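Local atomic coordinates of D-hydantoinase (Ralstonia pickettii, PDB entry 1NFG), a protein that probably catalyses the stereospecific hydrolysis of the cyclic amide bond of D-hydantoin derivatives, using two zinc ions held in a TIM-barrel subunit. Residues I401-A405 with M406-M410; L392-P395 with E396-M399; R96-S99 with L100-V104. All coordinates share one frame; numbering follows the deposited sequence.

In the fold
All three contacts are local ones, made between side chains and backbone groups a few residues apart. Interaction 3 comes first along the chain, where the loop after strand 85-93 enters helix 100-111. Interaction 2 turns the corner inside strand 390-400, and interaction 1 follows directly in the loop that leads on to strand 419-429. The centres of interactions 1 and 2 are about 18 Å apart, whereas interaction 3 lies about 43 Å from interaction 2 between centres, on the opposite side of the chain's centre. Turn, corner and helix start thus illustrate one principle: side-chain oxygens and amides bind backbone groups where regular structure begins, bends or ends.

Interaction 1 of 3, residues I401-A405 with M406-M410; sequences IEQTA and MHNAM
In Gln403, which spans the turn to reach Asn408 and Met410, CG lies anti to the backbone N (chi1 -175°), and a bend at chi2 (52°) then turns the amide in over the following loop. NE2 there gives two hydrogen bonds. One runs to Asn408 OD1 at 2.9 Å from Gln403 NE2, in the carbonyl plane of Asn408 and close to the amide plane of Gln403, although the two amides are themselves almost perpendicular. The other joins Gln403 NE2 to Met410 O over 3.1 Å, with the donor above the carbonyl plane. Two bonds from one nitrogen probably fix the rotation of the amide. Its oxygen, OE1, rests against the CB and CG of Met406, whose chain crosses that of Gln403 at about a right angle and turns its sulfur towards Ile401 CG2. Asn408 is itself positioned from outside: its ND2 binds Asp71, while OD1 also takes a weak bond from Met410 N.

The backbone beneath is closed by Met406 N donating to Gln403 O at 3.0 Å, one residue on from the bond of Ala405 N to Glu402 O. Two overlapping beta turns result, forming the short 3-10 segment 403-405 in the loop that follows strand 390-400. That loop returns towards the metal centre of the amidohydrolase fold, where the Met410 side chain lies about 11 Å from that of the zinc ligand His59.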
loop_
_atom_site.group_PDB
_atom_site.type_symbol
_atom_site.label_atom_id
_atom_site.label_comp_id
_atom_site.label_asym_id
_atom_site.label_seq_id
_atom_site.Cartn_x
_atom_site.Cartn_y
_atom_site.Cartn_z
ATOM N N ILE A 401 23.766 -32.252 -7.497
ATOM C CA ILE A 401 24.844 -31.286 -7.595
ATOM C C ILE A 401 25.890 -31.517 -6.517
ATOM O O ILE A 401 25.603 -31.434 -5.324
ATOM C CB ILE A 401 24.318 -29.846 -7.505
ATOM C CG1 ILE A 401 23.411 -29.571 -8.706
ATOM C CG2 ILE A 401 25.485 -28.863 -7.467
ATOM C CD1 ILE A 401 23.016 -28.134 -8.866
ATOM N N GLU A 402 27.105 -31.827 -6.954
ATOM C CA GLU A 402 28.217 -32.068 -6.046
ATOM C C GLU A 402 29.389 -31.232 -6.533
ATOM O O GLU A 402 29.685 -31.209 -7.729
ATOM C CB GLU A 402 28.604 -33.544 -6.057
ATOM C CG GLU A 402 27.429 -34.486 -5.949
ATOM C CD GLU A 402 27.842 -35.929 -6.131
ATOM O OE1 GLU A 402 28.285 -36.552 -5.143
ATOM O OE2 GLU A 402 27.740 -36.435 -7.270
ATOM N N GLN A 403 30.049 -30.545 -5.604
ATOM C CA GLN A 403 31.182 -29.699 -5.952
ATOM C C GLN A 403 32.270 -30.494 -6.655
ATOM O O GLN A 403 32.988 -29.953 -7.499
ATOM C CB GLN A 403 31.751 -29.039 -4.699
ATOM C CG GLN A 403 32.865 -28.044 -4.968
ATOM C CD GLN A 403 32.478 -27.006 -5.999
ATOM O OE1 GLN A 403 31.301 -26.853 -6.334
ATOM N NE2 GLN A 403 33.468 -26.275 -6.502
ATOM N N THR A 404 32.388 -31.776 -6.313
ATOM C CA THR A 404 33.395 -32.638 -6.924
ATOM C C THR A 404 33.157 -32.770 -8.422
ATOM O O THR A 404 34.061 -33.130 -9.171
ATOM C CB THR A 404 33.393 -34.054 -6.306
ATOM O OG1 THR A 404 32.106 -34.662 -6.487
ATOM C CG2 THR A 404 33.723 -33.989 -4.829
ATOM N N ALA A 405 31.937 -32.473 -8.854
ATOM C CA ALA A 405 31.587 -32.568 -10.265
ATOM C C ALA A 405 31.511 -31.202 -10.937
ATOM O O ALA A 405 31.306 -31.107 -12.146
ATOM C CB ALA A 405 30.264 -33.306 -10.421
ATOM N N MET A 406 31.671 -30.137 -10.160
ATOM C CA MET A 406 31.631 -28.798 -10.733
ATOM C C MET A 406 32.963 -28.492 -11.414
ATOM O O MET A 406 33.911 -29.268 -11.296
ATOM C CB MET A 406 31.297 -27.770 -9.654
ATOM C CG MET A 406 29.896 -27.957 -9.086
ATOM S SD MET A 406 28.626 -28.075 -10.385
ATOM C CE MET A 406 28.297 -26.396 -10.664
ATOM N N HIS A 407 33.050 -27.365 -12.114
ATOM C CA HIS A 407 34.272 -27.057 -12.851
ATOM C C HIS A 407 35.036 -25.771 -12.526
ATOM O O HIS A 407 35.752 -25.243 -13.383
ATOM C CB HIS A 407 33.957 -27.100 -14.352
ATOM C CG HIS A 407 33.244 -28.347 -14.778
ATOM N ND1 HIS A 407 31.923 -28.592 -14.466
ATOM C CD2 HIS A 407 33.685 -29.447 -15.432
ATOM C CE1 HIS A 407 31.584 -29.790 -14.906
ATOM N NE2 HIS A 407 32.635 -30.331 -15.495
ATOM N N ASN A 408 34.905 -25.263 -11.305
ATOM C CA ASN A 408 35.625 -24.046 -10.941
ATOM C C ASN A 408 36.686 -24.372 -9.883
ATOM O O ASN A 408 36.964 -25.546 -9.621
ATOM C CB ASN A 408 34.647 -22.971 -10.445
ATOM C CG ASN A 408 34.163 -23.217 -9.031
ATOM O OD1 ASN A 408 33.962 -24.360 -8.612
ATOM N ND2 ASN A 408 33.957 -22.138 -8.289
ATOM N N ALA A 409 37.277 -23.349 -9.277
ATOM C CA ALA A 409 38.325 -23.571 -8.286
ATOM C C ALA A 409 37.888 -23.522 -6.814
ATOM O O ALA A 409 38.738 -23.426 -5.923
ATOM C CB ALA A 409 39.456 -22.577 -8.522
ATOM N N MET A 410 36.584 -23.603 -6.553
ATOM C CA MET A 410 36.071 -23.548 -5.183
ATOM C C MET A 410 36.086 -24.877 -4.439
ATOM O O MET A 410 36.149 -25.941 -5.052
ATOM C CB MET A 410 34.651 -22.986 -5.175
ATOM C CG MET A 410 34.605 -21.474 -5.231
ATOM S SD MET A 410 35.382 -20.747 -3.779
ATOM C CE MET A 410 34.055 -20.874 -2.596
#

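Interaction 2 of 3, residues L392-P395 with E396-M399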
loop_
_atom_site.group_PDB
_atom_site.type_symbol
_atom_site.label_atom_id
_atom_site.label_comp_id
_atom_site.label_asym_id
_atom_site.label_seq_id
_atom_site.Cartn_x
_atom_site.Cartn_y
_atom_site.Cartn_z
ATOM N N LEU A 392 22.499 -27.125 -25.346
ATOM C CA LEU A 392 21.655 -28.268 -25.660
ATOM C C LEU A 392 21.288 -28.889 -24.321
ATOM O O LEU A 392 22.118 -29.516 -23.655
ATOM C CB LEU A 392 22.402 -29.255 -26.556
ATOM C CG LEU A 392 22.860 -28.618 -27.877
ATOM C CD1 LEU A 392 23.370 -29.703 -28.805
ATOM C CD2 LEU A 392 21.703 -27.854 -28.534
ATOM N N TRP A 393 20.028 -28.690 -23.941
ATOM C CA TRP A 393 19.495 -29.138 -22.662
ATOM C C TRP A 393 18.765 -30.477 -22.700
ATOM O O TRP A 393 17.957 -30.737 -23.590
ATOM C CB TRP A 393 18.561 -28.042 -22.134
ATOM C CG TRP A 393 18.376 -28.010 -20.646
ATOM C CD1 TRP A 393 17.495 -28.751 -19.906
ATOM C CD2 TRP A 393 19.098 -27.198 -19.714
ATOM N NE1 TRP A 393 17.625 -28.447 -18.571
ATOM C CE2 TRP A 393 18.603 -27.497 -18.426
ATOM C CE3 TRP A 393 20.118 -26.243 -19.842
ATOM C CZ2 TRP A 393 19.095 -26.875 -17.271
ATOM C CZ3 TRP A 393 20.605 -25.627 -18.696
ATOM C CH2 TRP A 393 20.091 -25.946 -17.427
ATOM N N ASP A 394 19.066 -31.327 -21.724
ATOM C CA ASP A 394 18.424 -32.633 -21.603
ATOM C C ASP A 394 17.433 -32.491 -20.456
ATOM O O ASP A 394 17.809 -32.595 -19.289
ATOM C CB ASP A 394 19.448 -33.710 -21.244
ATOM C CG ASP A 394 18.843 -35.105 -21.223
ATOM O OD1 ASP A 394 17.641 -35.239 -20.903
ATOM O OD2 ASP A 394 19.582 -36.069 -21.520
ATOM N N PRO A 395 16.151 -32.254 -20.771
ATOM C CA PRO A 395 15.119 -32.092 -19.743
ATOM C C PRO A 395 14.874 -33.290 -18.829
ATOM O O PRO A 395 14.355 -33.125 -17.728
ATOM C CB PRO A 395 13.885 -31.718 -20.558
ATOM C CG PRO A 395 14.097 -32.467 -21.828
ATOM C CD PRO A 395 15.557 -32.206 -22.117
ATOM N N GLU A 396 15.253 -34.486 -19.264
ATOM C CA GLU A 396 15.028 -35.680 -18.452
ATOM C C GLU A 396 16.202 -36.075 -17.574
ATOM O O GLU A 396 16.037 -36.797 -16.589
ATOM C CB GLU A 396 14.660 -36.869 -19.339
ATOM C CG GLU A 396 13.403 -36.667 -20.155
ATOM C CD GLU A 396 12.269 -36.075 -19.338
ATOM O OE1 GLU A 396 11.974 -36.605 -18.239
ATOM O OE2 GLU A 396 11.669 -35.078 -19.803
ATOM N N ALA A 397 17.390 -35.609 -17.931
ATOM C CA ALA A 397 18.580 -35.941 -17.164
ATOM C C ALA A 397 18.466 -35.541 -15.691
ATOM O O ALA A 397 18.175 -34.388 -15.361
ATOM C CB ALA A 397 19.796 -35.278 -17.794
ATOM N N GLU A 398 18.685 -36.509 -14.808
ATOM C CA GLU A 398 18.635 -36.268 -13.372
ATOM C C GLU A 398 20.040 -36.333 -12.806
ATOM O O GLU A 398 20.875 -37.096 -13.285
ATOM C CB GLU A 398 17.735 -37.292 -12.690
ATOM C CG GLU A 398 16.270 -36.905 -12.733
ATOM C CD GLU A 398 15.352 -38.058 -12.416
ATOM O OE1 GLU A 398 15.588 -38.754 -11.404
ATOM O OE2 GLU A 398 14.388 -38.262 -13.183
ATOM N N MET A 399 20.302 -35.536 -11.779
ATOM C CA MET A 399 21.634 -35.491 -11.200
ATOM C C MET A 399 21.662 -34.764 -9.864
ATOM O O MET A 399 20.812 -33.918 -9.586
ATOM C CB MET A 399 22.559 -34.784 -12.187
ATOM C CG MET A 399 23.780 -34.133 -11.591
ATOM S SD MET A 399 24.346 -32.815 -12.679
ATOM C CE MET A 399 25.066 -33.787 -14.008
#
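Asp394 OD1 takes two backbone N-H groups from the residues just ahead, Glu396 N at 3.0 Å from OD1 and Ala397 N likewise at 3.0 Å from OD1. The two donors arrive differently: Glu396 N meets the oxygen nearly along its C-O axis, whereas Ala397 N comes from above the carboxylate plane, 70° out of it. Ala397 also lays its methyl over the face of the carboxylate, with CB 3.6 Å from Asp394 CG. A third, weak bond runs 3.3 Å from Ala397 N to Asp394 O, so that the amide of Ala397 is shared between the side chain and the main chain of one residue.

What lets the carboxylate reach forward is its first torsion: chi1 of -175° swings it away from its own N and forward past its carbonyl. The backbone of Pro395 and Glu396 supplies the rest, since both adopt angles close to those of a type I beta turn and the proline ring holds phi of its residue near the required value. The result is an Asx turn superposed on a beta turn. Two N-H donors at a single carboxylate oxygen would be expected to stabilise its negative charge.

The turn makes the corner of strand 390-400. Asp394 and Ala397 pair through their backbones with Val423 and Gly422 of strand 419-429, while Pro395 packs on Tyr48 of strand 48-58 and Tyr348 of helix 343-352.

Interaction 3 of 3, residues R96-S99 with L100-V104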
loop_
_atom_site.group_PDB
_atom_site.type_symbol
_atom_site.label_atom_id
_atom_site.label_comp_id
_atom_site.label_asym_id
_atom_site.label_seq_id
_atom_site.Cartn_x
_atom_site.Cartn_y
_atom_site.Cartn_z
ATOM N N ARG A 96 40.684 2.463 -5.068
ATOM C CA ARG A 96 40.705 3.794 -4.471
ATOM C C ARG A 96 41.965 4.564 -4.867
ATOM O O ARG A 96 43.080 4.052 -4.775
ATOM C CB ARG A 96 40.610 3.690 -2.950
ATOM C CG ARG A 96 40.592 5.028 -2.229
ATOM C CD ARG A 96 40.737 4.802 -0.737
ATOM N NE ARG A 96 41.666 3.697 -0.483
ATOM C CZ ARG A 96 42.063 3.290 0.722
ATOM N NH1 ARG A 96 41.622 3.900 1.820
ATOM N NH2 ARG A 96 42.898 2.260 0.830
ATOM N N GLY A 97 41.780 5.791 -5.329
ATOM C CA GLY A 97 42.921 6.592 -5.721
ATOM C C GLY A 97 43.335 6.425 -7.170
ATOM O O GLY A 97 44.194 7.161 -7.659
ATOM N N HIS A 98 42.731 5.464 -7.862
ATOM C CA HIS A 98 43.054 5.219 -9.262
ATOM C C HIS A 98 41.874 5.558 -10.184
ATOM O O HIS A 98 40.746 5.744 -9.720
ATOM C CB HIS A 98 43.506 3.763 -9.432
ATOM C CG HIS A 98 44.810 3.456 -8.754
ATOM N ND1 HIS A 98 46.026 3.876 -9.252
ATOM C CD2 HIS A 98 45.082 2.809 -7.594
ATOM C CE1 HIS A 98 46.989 3.500 -8.426
ATOM N NE2 HIS A 98 46.444 2.852 -7.411
ATOM N N SER A 99 42.142 5.655 -11.484
ATOM C CA SER A 99 41.110 5.999 -12.463
ATOM C C SER A 99 40.253 4.811 -12.889
ATOM O O SER A 99 40.541 3.654 -12.549
ATOM C CB SER A 99 41.753 6.593 -13.712
ATOM O OG SER A 99 42.536 5.613 -14.374
ATOM N N LEU A 100 39.196 5.104 -13.641
ATOM C CA LEU A 100 38.323 4.045 -14.127
ATOM C C LEU A 100 39.087 3.323 -15.234
ATOM O O LEU A 100 39.122 2.087 -15.279
ATOM C CB LEU A 100 36.995 4.624 -14.647
ATOM C CG LEU A 100 36.168 5.325 -13.559
ATOM C CD1 LEU A 100 34.828 5.743 -14.115
ATOM C CD2 LEU A 100 35.985 4.390 -12.373
ATOM N N ALA A 101 39.715 4.104 -16.110
ATOM C CA ALA A 101 40.507 3.538 -17.190
ATOM C C ALA A 101 41.527 2.556 -16.604
ATOM O O ALA A 101 41.639 1.421 -17.084
ATOM C CB ALA A 101 41.210 4.640 -17.944
ATOM N N GLU A 102 42.255 2.984 -15.564
ATOM C CA GLU A 102 43.252 2.121 -14.924
ATOM C C GLU A 102 42.573 0.791 -14.567
ATOM O O GLU A 102 43.171 -0.280 -14.693
ATOM C CB GLU A 102 43.841 2.764 -13.633
ATOM C CG GLU A 102 44.932 3.888 -13.789
ATOM C CD GLU A 102 45.787 4.099 -12.501
ATOM O OE1 GLU A 102 46.310 3.088 -11.985
ATOM O OE2 GLU A 102 45.955 5.249 -12.002
ATOM N N ALA A 103 41.312 0.873 -14.138
ATOM C CA ALA A 103 40.529 -0.304 -13.741
ATOM C C ALA A 103 40.168 -1.195 -14.927
ATOM O O ALA A 103 40.306 -2.420 -14.865
ATOM C CB ALA A 103 39.259 0.134 -13.011
ATOM N N VAL A 104 39.696 -0.582 -16.004
ATOM C CA VAL A 104 39.339 -1.340 -17.187
ATOM C C VAL A 104 40.570 -2.073 -17.704
ATOM O O VAL A 104 40.519 -3.270 -18.014
ATOM C CB VAL A 104 38.823 -0.425 -18.291
ATOM C CG1 VAL A 104 38.551 -1.241 -19.543
ATOM C CG2 VAL A 104 37.572 0.298 -17.816
#
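An N-cap opens helix 100-111, the helix that follows strand 85-93 in the TIM barrel, and Ser99 provides it. Its OG, placed between the backbone N and the carbonyl carbon (chi1 66°), turns forward over the first turn and accepts a hydrogen bond from Glu102 N, with 2.9 Å between Ser99 OG and that nitrogen and a fairly straight N-H (159°). The main chain continues the helical pattern from the same residue, as Ala103 N donates to Ser99 O over 3.3 Å.

Leu100 N and Ala101 N, also at this helix start, are bound by the carboxylate of Glu135 in helix 130-135. Leu100 CB leads away from the cap, and its side chain packs on Val132 of helix 130-135 and Ile123 of strand 118-124, so the helix start is fixed by apolar as well as polar neighbours.

Glu102 does not turn back to Ser99 N to complete a capping box. Its chain is extended beyond CG and crosses that of His98 obliquely. The ring and carboxylate planes stand 76° apart, and a hydrogen bond between them ties the residue before the cap to the first turn: His98 ND1 donates to Glu102 OE2, 3.1 Å away and in the ring plane, on the syn side of the carboxylate but well tilted out of the carboxylate's own plane.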